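Local coordinates for protein histidine acid phosphatase (Bifidobacterium longum subsp. infantis, PDB 6RXD) that probably removes phosphate groups from inositol hexakisphosphate (phytate) and related inositol polyphosphates, as a histidine acid phosphatase of the MINPP subfamily, at residues Y38-A43 against L379-A384; T132-S137 against G389-T394. All blocks are in the same frame, centred on the assembly; numbering follows the deposited sequence.

From the N terminus the chain first lays down strand 34-44, which carries segment 38-43, and later strand 132-137. Helix 372-386 then returns to the first strand, so that contact 1 closes a loop of 335 residues. A short turn leads into strand 391-398, whose beginning pairs with 132-137; contact 2 thereby closes 251 residues. The segments alternate along the sequence, and the two loops cross instead of nesting. The centres of contact 1 and contact 2 are about 8 Å apart. Tyr38 OH lies 2.7 Å from Thr394 OG1, a probable hydrogen bond joining the contacts directly. Contact 2 pairs two parallel strands of the mixed sheet, and contact 1 lays helix 372-386 against strand 34-44 of that sheet.

Contact 1 (Y38-A43 against L379-A384); sequences YTESMA and LNTIDA
The CA atoms of Tyr38 and Ile382, 6.9 Å apart, are the nearest pair where strand 38-43 and helix 379-384 run nearly antiparallel, at 158°, with axes 9.2 Å from each other. Tyr38 and Glu40 both point from the strand toward the helix. With CG anti to the backbone N (chi1 -176°), the tyrosine ring leaves the strand for the helix, and its side chain crosses that of Thr381 at about a right angle. Tyr38 OH and Thr381 OG1 share a hydrogen bond of 2.7 Å in which either hydroxyl may donate. The phenol also bonds to Thr394 OG1, and the threonine hydroxyl to Asp377 O one helical turn back, so both groups are held from more than one direction. This is helix-on-sheet packing in the alpha/beta core of a histidine phosphatase: strand 34-44 lies between strands 391-398 and 445-453 and leads directly into the family's RHG signature sequence. One face of the Tyr38 ring carries Thr381 O, 3.9 Å above the plane and offset toward the rim. Ile382 adds an apolar touch, its CG1 3.8 Å from Tyr38 CD2. Glu40 OE2 reaches the ring edge in plane and also meets Ile382 CG1 at 3.5 Å, while Glu40 OE1 forms a salt bridge with Arg396 and comes within 3.1 Å of Thr381 OG1. A phenylalanine in place of Tyr38 lacks the phenol oxygen, and would probably cost the hydroxyls of Thr381 and Thr394 a shared partner and break this polar link from helix to strand, though Thr381 keeps Asp377 O.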
loop_
_atom_site.group_PDB
_atom_site.type_symbol
_atom_site.label_atom_id
_atom_site.label_comp_id
_atom_site.label_asym_id
_atom_site.label_seq_id
_atom_site.Cartn_x
_atom_site.Cartn_y
_atom_site.Cartn_z
ATOM N N TYR A 38 2.584 -1.350 25.617
ATOM C CA TYR A 38 1.886 -1.869 24.447
ATOM C C TYR A 38 2.491 -1.303 23.175
ATOM O O TYR A 38 3.025 -0.194 23.178
ATOM C CB TYR A 38 0.388 -1.506 24.538
ATOM C CG TYR A 38 -0.465 -2.069 23.419
ATOM C CD1 TYR A 38 -0.767 -3.433 23.361
ATOM C CD2 TYR A 38 -0.983 -1.237 22.429
ATOM C CE1 TYR A 38 -1.549 -3.952 22.324
ATOM C CE2 TYR A 38 -1.766 -1.742 21.405
ATOM C CZ TYR A 38 -2.038 -3.089 21.349
ATOM O OH TYR A 38 -2.817 -3.570 20.309
ATOM N N THR A 39 2.417 -2.061 22.088
ATOM C CA THR A 39 2.708 -1.483 20.778
ATOM C C THR A 39 1.785 -2.090 19.733
ATOM O O THR A 39 1.253 -3.175 19.938
ATOM C CB THR A 39 4.183 -1.677 20.381
ATOM O OG1 THR A 39 4.465 -0.917 19.194
ATOM C CG2 THR A 39 4.504 -3.158 20.135
ATOM N N GLU A 40 1.567 -1.400 18.617
ATOM C CA GLU A 40 0.695 -1.967 17.592
ATOM C C GLU A 40 0.984 -1.370 16.233
ATOM O O GLU A 40 1.630 -0.334 16.125
ATOM C CB GLU A 40 -0.776 -1.759 17.941
ATOM C CG GLU A 40 -1.174 -0.306 18.040
ATOM C CD GLU A 40 -2.645 -0.138 18.287
ATOM O OE1 GLU A 40 -3.440 -0.962 17.787
ATOM O OE2 GLU A 40 -3.012 0.818 19.002
ATOM N N SER A 41 0.494 -2.036 15.198
ATOM C CA SER A 41 0.827 -1.633 13.840
ATOM C C SER A 41 -0.262 -2.002 12.858
ATOM O O SER A 41 -1.085 -2.887 13.113
ATOM C CB SER A 41 2.115 -2.327 13.408
ATOM O OG SER A 41 1.861 -3.700 13.190
ATOM N N MET A 42 -0.270 -1.318 11.722
ATOM C CA MET A 42 -0.933 -1.865 10.547
ATOM C C MET A 42 -0.015 -1.559 9.381
ATOM O O MET A 42 0.442 -0.422 9.217
ATOM C CB MET A 42 -2.321 -1.248 10.329
ATOM C CG MET A 42 -3.102 -1.871 9.158
ATOM S SD MET A 42 -2.667 -1.204 7.522
ATOM C CE MET A 42 -3.318 0.471 7.643
ATOM N N ALA A 43 0.261 -2.578 8.579
ATOM C CA ALA A 43 1.148 -2.439 7.435
ATOM C C ALA A 43 0.500 -2.990 6.187
ATOM O O ALA A 43 -0.171 -4.026 6.223
ATOM C CB ALA A 43 2.470 -3.177 7.693
ATOM N N LEU A 379 -7.525 2.036 19.095
ATOM C CA LEU A 379 -7.744 2.555 20.443
ATOM C C LEU A 379 -8.224 1.452 21.378
ATOM O O LEU A 379 -7.792 1.364 22.530
ATOM C CB LEU A 379 -8.745 3.715 20.409
ATOM C CG LEU A 379 -8.209 4.948 19.669
ATOM C CD1 LEU A 379 -9.340 5.896 19.289
ATOM C CD2 LEU A 379 -7.147 5.680 20.494
ATOM N N ASN A 380 -9.114 0.598 20.877
ATOM C CA ASN A 380 -9.699 -0.453 21.711
ATOM C C ASN A 380 -8.682 -1.474 22.212
ATOM O O ASN A 380 -8.814 -1.985 23.322
ATOM C CB ASN A 380 -10.827 -1.175 20.970
ATOM C CG ASN A 380 -12.100 -0.354 20.892
ATOM O OD1 ASN A 380 -12.297 0.580 21.667
ATOM N ND2 ASN A 380 -12.976 -0.705 19.951
ATOM N N THR A 381 -7.693 -1.801 21.389
ATOM C CA THR A 381 -6.678 -2.762 21.809
ATOM C C THR A 381 -5.731 -2.153 22.844
ATOM O O THR A 381 -5.160 -2.876 23.668
ATOM C CB THR A 381 -5.878 -3.370 20.624
ATOM O OG1 THR A 381 -5.212 -2.330 19.907
ATOM C CG2 THR A 381 -6.781 -4.150 19.678
ATOM N N ILE A 382 -5.560 -0.833 22.809
ATOM C CA ILE A 382 -4.816 -0.165 23.869
ATOM C C ILE A 382 -5.610 -0.302 25.168
ATOM O O ILE A 382 -5.060 -0.703 26.194
ATOM C CB ILE A 382 -4.558 1.320 23.561
ATOM C CG1 ILE A 382 -3.627 1.455 22.361
ATOM C CG2 ILE A 382 -3.930 2.020 24.772
ATOM C CD1 ILE A 382 -3.512 2.908 21.841
ATOM N N ASP A 383 -6.903 0.018 25.124
ATOM C CA ASP A 383 -7.749 -0.132 26.309
ATOM C C ASP A 383 -7.689 -1.553 26.876
ATOM O O ASP A 383 -7.594 -1.735 28.094
ATOM C CB ASP A 383 -9.205 0.228 26.003
ATOM C CG ASP A 383 -9.430 1.714 25.854
ATOM O OD1 ASP A 383 -8.650 2.517 26.415
ATOM O OD2 ASP A 383 -10.414 2.080 25.172
ATOM N N ALA A 384 -7.745 -2.563 26.010
ATOM C CA ALA A 384 -7.713 -3.953 26.486
ATOM C C ALA A 384 -6.466 -4.235 27.324
ATOM O O ALA A 384 -6.526 -4.930 28.338
ATOM C CB ALA A 384 -7.791 -4.927 25.319
#

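Contact 2 (T132-S137 against G389-T394); sequences TIAYQS and GSTVAT
Thr132 lays its side chain across that of Thr391 at about a right angle, with Thr132 OG1 and Thr391 OG1 3.5 Å apart, a weak contact whose proton is not settled. The firmer hold comes from the backbone: Thr132 N donates to Ser390 O at 2.7 Å, nearly straight at 172°. The acceptor side of the same residue meets Val392, whose N gives a bond of 2.8 Å to Thr132 O. The valine CG2 also comes to 3.4 Å from Thr132 O.

The pairing then slips by one residue. Thr132 sits beside Thr391, but Ile133 faces Ala393, which makes Val392 the extra residue of a beta bulge; its psi of -11° departs from strand values. One consequence is that Ala393 N, 3.6 Å from Thr132 O, is buried without a hydrogen-bond partner. Regular parallel pairing resumes with the bond from Ala134 N to Ala393 O, 2.9 Å long.

Side chains separate onto two faces. Thr391 CG2, anti to its backbone N, lies 4.1 Å from Ala134 CB on the face shared with Thr132 and Thr394. Farther along, the amide of Gln136 reaches back obliquely across to Thr394, its NE2 3.8 Å from Thr394 CG2, while its OE1 has a weak hydrogen bond with Asn184; Thr394 touches Thr381 of helix 372-386. On the other face Ile133 and Ala393 both meet Phe123 of helix 120-129, and Ile133 also packs on Phe154 of helix 141-157.

Neighbouring parallel strands, crossing at 26° and flanked by helices on both faces, are characteristic of the three-layer alpha/beta domain of histidine phosphatases, in which strand 391-398 runs directly into the HAE sequence, the MINPP form of the HD motif of other histidine acid phosphatases.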
loop_
_atom_site.group_PDB
_atom_site.type_symbol
_atom_site.label_atom_id
_atom_site.label_comp_id
_atom_site.label_asym_id
_atom_site.label_seq_id
_atom_site.Cartn_x
_atom_site.Cartn_y
_atom_site.Cartn_z
ATOM N N THR A 132 1.430 -11.594 25.488
ATOM C CA THR A 132 1.220 -12.258 24.203
ATOM C C THR A 132 1.166 -11.296 23.019
ATOM O O THR A 132 0.854 -10.103 23.164
ATOM C CB THR A 132 -0.039 -13.152 24.205
ATOM O OG1 THR A 132 -1.199 -12.345 24.423
ATOM C CG2 THR A 132 0.060 -14.209 25.310
ATOM N N ILE A 133 1.468 -11.835 21.845
ATOM C CA ILE A 133 1.492 -11.052 20.611
ATOM C C ILE A 133 0.379 -11.537 19.684
ATOM O O ILE A 133 0.236 -12.742 19.459
ATOM C CB ILE A 133 2.841 -11.234 19.897
ATOM C CG1 ILE A 133 3.984 -10.682 20.758
ATOM C CG2 ILE A 133 2.839 -10.568 18.522
ATOM C CD1 ILE A 133 5.369 -10.955 20.187
ATOM N N ALA A 134 -0.417 -10.616 19.148
ATOM C CA ALA A 134 -1.477 -11.000 18.207
ATOM C C ALA A 134 -1.099 -10.593 16.798
ATOM O O ALA A 134 -0.828 -9.421 16.550
ATOM C CB ALA A 134 -2.808 -10.361 18.602
ATOM N N TYR A 135 -1.068 -11.561 15.885
ATOM C CA TYR A 135 -0.837 -11.284 14.470
ATOM C C TYR A 135 -2.168 -11.340 13.745
ATOM O O TYR A 135 -2.956 -12.260 13.964
ATOM C CB TYR A 135 0.108 -12.333 13.872
ATOM C CG TYR A 135 1.563 -12.149 14.237
ATOM C CD1 TYR A 135 2.335 -11.189 13.597
ATOM C CD2 TYR A 135 2.170 -12.945 15.204
ATOM C CE1 TYR A 135 3.666 -11.014 13.914
ATOM C CE2 TYR A 135 3.514 -12.772 15.532
ATOM C CZ TYR A 135 4.246 -11.806 14.876
ATOM O OH TYR A 135 5.575 -11.615 15.176
ATOM N N GLN A 136 -2.433 -10.357 12.891
ATOM C CA GLN A 136 -3.692 -10.332 12.155
ATOM C C GLN A 136 -3.461 -10.000 10.702
ATOM O O GLN A 136 -2.543 -9.253 10.375
ATOM C CB GLN A 136 -4.646 -9.289 12.741
ATOM C CG GLN A 136 -5.019 -9.549 14.191
ATOM C CD GLN A 136 -5.998 -8.521 14.737
ATOM O OE1 GLN A 136 -6.387 -7.577 14.044
ATOM N NE2 GLN A 136 -6.393 -8.702 15.989
ATOM N N SER A 137 -4.298 -10.560 9.834
ATOM C CA SER A 137 -4.321 -10.131 8.439
ATOM C C SER A 137 -5.752 -10.049 7.916
ATOM O O SER A 137 -6.688 -10.465 8.585
ATOM C CB SER A 137 -3.466 -11.048 7.566
ATOM O OG SER A 137 -4.258 -12.021 6.930
ATOM N N GLY A 389 -5.370 -6.698 30.242
ATOM C CA GLY A 389 -5.174 -7.754 29.267
ATOM C C GLY A 389 -3.720 -8.122 29.068
ATOM O O GLY A 389 -2.818 -7.355 29.423
ATOM N N SER A 390 -3.482 -9.291 28.485
ATOM C CA SER A 390 -2.134 -9.827 28.338
ATOM C C SER A 390 -1.553 -9.636 26.939
ATOM O O SER A 390 -0.435 -10.053 26.672
ATOM C CB SER A 390 -2.120 -11.314 28.698
ATOM O OG SER A 390 -2.493 -11.516 30.051
ATOM N N THR A 391 -2.320 -9.026 26.042
ATOM C CA THR A 391 -1.820 -8.823 24.681
ATOM C C THR A 391 -0.983 -7.550 24.621
ATOM O O THR A 391 -1.515 -6.444 24.735
ATOM C CB THR A 391 -2.966 -8.780 23.661
ATOM O OG1 THR A 391 -3.704 -10.009 23.736
ATOM C CG2 THR A 391 -2.424 -8.596 22.232
ATOM N N VAL A 392 0.330 -7.707 24.459
ATOM C CA VAL A 392 1.240 -6.565 24.512
ATOM C C VAL A 392 1.483 -5.951 23.134
ATOM O O VAL A 392 2.068 -4.874 23.024
ATOM C CB VAL A 392 2.596 -6.935 25.142
ATOM C CG1 VAL A 392 2.416 -7.326 26.599
ATOM C CG2 VAL A 392 3.275 -8.061 24.362
ATOM N N ALA A 393 1.047 -6.642 22.089
ATOM C CA ALA A 393 1.207 -6.113 20.730
ATOM C C ALA A 393 0.191 -6.692 19.771
ATOM O O ALA A 393 -0.174 -7.868 19.867
ATOM C CB ALA A 393 2.637 -6.378 20.213
ATOM N N THR A 394 -0.265 -5.862 18.833
ATOM C CA THR A 394 -1.123 -6.337 17.764
ATOM C C THR A 394 -0.484 -5.878 16.470
ATOM O O THR A 394 -0.360 -4.674 16.240
ATOM C CB THR A 394 -2.545 -5.766 17.891
ATOM O OG1 THR A 394 -3.063 -6.064 19.197
ATOM C CG2 THR A 394 -3.461 -6.379 16.842
#